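Local structure of malonyl CoA-ACP transacylase (Xanthomonas oryzae pv. oryzae, 3K89) at residues T2-F8 with Q85-A91. The protein probably catalyses transfer of the malonyl group from malonyl-CoA to holo-acyl carrier protein, releasing CoA and supplying malonyl-ACP. Numbering follows the deposited sequence.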
loop_
_atom_site.group_PDB
_atom_site.type_symbol
_atom_site.label_atom_id
_atom_site.label_comp_id
_atom_site.label_asym_id
_atom_site.label_seq_id
_atom_site.Cartn_x
_atom_site.Cartn_y
_atom_site.Cartn_z
ATOM N N THR A 2 20.300 -14.252 -2.638
ATOM C CA THR A 2 19.212 -13.457 -3.193
ATOM C C THR A 2 18.791 -14.004 -4.562
ATOM O O THR A 2 19.638 -14.359 -5.389
ATOM C CB THR A 2 19.597 -11.958 -3.315
ATOM O OG1 THR A 2 18.660 -11.288 -4.168
ATOM C CG2 THR A 2 21.010 -11.782 -3.887
ATOM N N GLU A 3 17.482 -14.076 -4.791
ATOM C CA GLU A 3 16.954 -14.518 -6.079
ATOM C C GLU A 3 16.680 -13.313 -6.965
ATOM O O GLU A 3 15.775 -12.524 -6.678
ATOM C CB GLU A 3 15.690 -15.367 -5.895
ATOM C CG GLU A 3 15.029 -15.814 -7.204
ATOM C CD GLU A 3 16.015 -16.444 -8.176
ATOM O OE1 GLU A 3 16.744 -17.374 -7.767
ATOM O OE2 GLU A 3 16.068 -15.995 -9.344
ATOM N N SER A 4 17.450 -13.194 -8.049
ATOM C CA SER A 4 17.427 -12.010 -8.916
ATOM C C SER A 4 16.123 -11.807 -9.690
ATOM O O SER A 4 15.843 -10.691 -10.151
ATOM C CB SER A 4 18.635 -12.004 -9.874
ATOM O OG SER A 4 18.469 -12.933 -10.935
ATOM N N THR A 5 15.324 -12.870 -9.823
ATOM C CA THR A 5 14.055 -12.779 -10.551
ATOM C C THR A 5 12.831 -12.563 -9.660
ATOM O O THR A 5 11.724 -12.449 -10.176
ATOM C CB THR A 5 13.783 -14.020 -11.450
ATOM O OG1 THR A 5 13.601 -15.192 -10.641
ATOM C CG2 THR A 5 14.937 -14.229 -12.438
ATOM N N LEU A 6 13.032 -12.507 -8.342
ATOM C CA LEU A 6 11.903 -12.449 -7.400
ATOM C C LEU A 6 11.754 -11.079 -6.731
ATOM O O LEU A 6 12.718 -10.538 -6.240
ATOM C CB LEU A 6 12.062 -13.532 -6.325
ATOM C CG LEU A 6 11.069 -13.628 -5.158
ATOM C CD1 LEU A 6 9.676 -14.075 -5.602
ATOM C CD2 LEU A 6 11.601 -14.583 -4.123
ATOM N N ALA A 7 10.538 -10.532 -6.709
ATOM C CA ALA A 7 10.265 -9.347 -5.888
ATOM C C ALA A 7 9.127 -9.664 -4.917
ATOM O O ALA A 7 8.318 -10.564 -5.164
ATOM C CB ALA A 7 9.893 -8.146 -6.752
ATOM N N PHE A 8 9.079 -8.924 -3.813
ATOM C CA PHE A 8 7.942 -8.985 -2.887
ATOM C C PHE A 8 7.259 -7.625 -2.932
ATOM O O PHE A 8 7.943 -6.592 -2.996
ATOM C CB PHE A 8 8.406 -9.255 -1.458
ATOM C CG PHE A 8 8.429 -10.709 -1.082
ATOM C CD1 PHE A 8 8.923 -11.666 -1.971
ATOM C CD2 PHE A 8 8.000 -11.113 0.179
ATOM C CE1 PHE A 8 8.951 -13.014 -1.601
ATOM C CE2 PHE A 8 8.028 -12.452 0.559
ATOM C CZ PHE A 8 8.504 -13.404 -0.337
ATOM N N GLN A 85 12.997 -18.133 -1.018
ATOM C CA GLN A 85 13.964 -17.337 -1.771
ATOM C C GLN A 85 13.890 -15.865 -1.336
ATOM O O GLN A 85 12.797 -15.325 -1.170
ATOM C CB GLN A 85 13.703 -17.467 -3.278
ATOM C CG GLN A 85 14.044 -18.855 -3.862
ATOM C CD GLN A 85 13.610 -19.050 -5.325
ATOM O OE1 GLN A 85 13.886 -20.097 -5.925
ATOM N NE2 GLN A 85 12.927 -18.055 -5.897
ATOM N N ARG A 86 15.049 -15.237 -1.119
ATOM C CA ARG A 86 15.099 -13.798 -0.841
ATOM C C ARG A 86 14.864 -12.962 -2.097
ATOM O O ARG A 86 15.565 -13.136 -3.102
ATOM C CB ARG A 86 16.433 -13.400 -0.202
ATOM C CG ARG A 86 16.336 -13.023 1.259
ATOM C CD ARG A 86 17.719 -12.920 1.906
ATOM N NE ARG A 86 18.670 -12.128 1.114
ATOM C CZ ARG A 86 18.790 -10.800 1.167
ATOM N NH1 ARG A 86 18.015 -10.081 1.967
ATOM N NH2 ARG A 86 19.689 -10.183 0.407
ATOM N N PRO A 87 13.886 -12.033 -2.048
ATOM C CA PRO A 87 13.660 -11.183 -3.206
ATOM C C PRO A 87 14.813 -10.202 -3.446
ATOM O O PRO A 87 15.494 -9.803 -2.492
ATOM C CB PRO A 87 12.359 -10.441 -2.858
ATOM C CG PRO A 87 12.346 -10.399 -1.358
ATOM C CD PRO A 87 12.987 -11.702 -0.920
ATOM N N ALA A 88 15.016 -9.827 -4.710
ATOM C CA ALA A 88 16.054 -8.887 -5.086
ATOM C C ALA A 88 15.563 -7.448 -4.974
ATOM O O ALA A 88 16.376 -6.521 -4.850
ATOM C CB ALA A 88 16.538 -9.161 -6.496
ATOM N N LEU A 89 14.238 -7.265 -5.035
ATOM C CA LEU A 89 13.630 -5.933 -4.926
ATOM C C LEU A 89 12.310 -6.013 -4.168
ATOM O O LEU A 89 11.668 -7.057 -4.166
ATOM C CB LEU A 89 13.363 -5.368 -6.313
ATOM C CG LEU A 89 14.567 -5.040 -7.207
ATOM C CD1 LEU A 89 14.134 -4.798 -8.642
ATOM C CD2 LEU A 89 15.359 -3.843 -6.668
ATOM N N LEU A 90 11.928 -4.895 -3.548
ATOM C CA LEU A 90 10.653 -4.752 -2.830
ATOM C C LEU A 90 9.894 -3.523 -3.334
ATOM O O LEU A 90 10.487 -2.582 -3.871
ATOM C CB LEU A 90 10.906 -4.553 -1.334
ATOM C CG LEU A 90 11.852 -5.519 -0.623
ATOM C CD1 LEU A 90 12.039 -5.062 0.822
ATOM C CD2 LEU A 90 11.304 -6.931 -0.633
ATOM N N ALA A 91 8.575 -3.536 -3.151
ATOM C CA ALA A 91 7.747 -2.335 -3.326
ATOM C C ALA A 91 6.463 -2.537 -2.521
ATOM O O ALA A 91 6.169 -3.637 -2.079
ATOM C CB ALA A 91 7.429 -2.085 -4.800
HETATM O O HOH W 1 18.015 -9.608 -1.613
#
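Phe8 pairs with Leu89 to Ala91 where strands 6-10 and 86-92 run parallel in the central sheet of the acyl transferase fold; strand 86-92 leads into the GxSxG pattern, probably a nucleophile elbow, around Ser94, the predicted active-site serine. Phe8 is gripped through both backbone polar atoms: its N donates to Leu89 O (3.2 Å), and its O accepts from Ala91 N (3.1 Å). The same carbonyl also receives a CA-H...O contact from Leu90 CA. Two residues before Phe8, Leu6 O accepts from Ala88 N at 2.9 Å. At the first residue of the type I turn from Glu3 to Leu6, Glu3 N gives a short, straight bond to Arg86 O (2.7 Å, N-H...O 166°), so strand 86-92 lies between 2-3 and 6-10 and is bonded to both. The turn is braced by Glu3 OE2, which accepts from Thr5 OG1 and Thr5 N on opposite faces of the carboxylate plane. On the sheet face carrying Phe8, Pro87 CD lies over one face of the phenyl ring, and Pro87 CG is 3.7 Å from Phe8 CD1, while Trp79 meets that ring edge-to-face. With CG anti to the backbone N (chi1 176°), Leu6 lies across Gln85, its CD2 3.7 Å from Gln85 CB; the backbone O of Gln85 accepts from Trp79 NE1. At the more exposed end, a water donates to Pro87 O at 2.7 Å and bonds Thr2 OG1 at 3.1 Å.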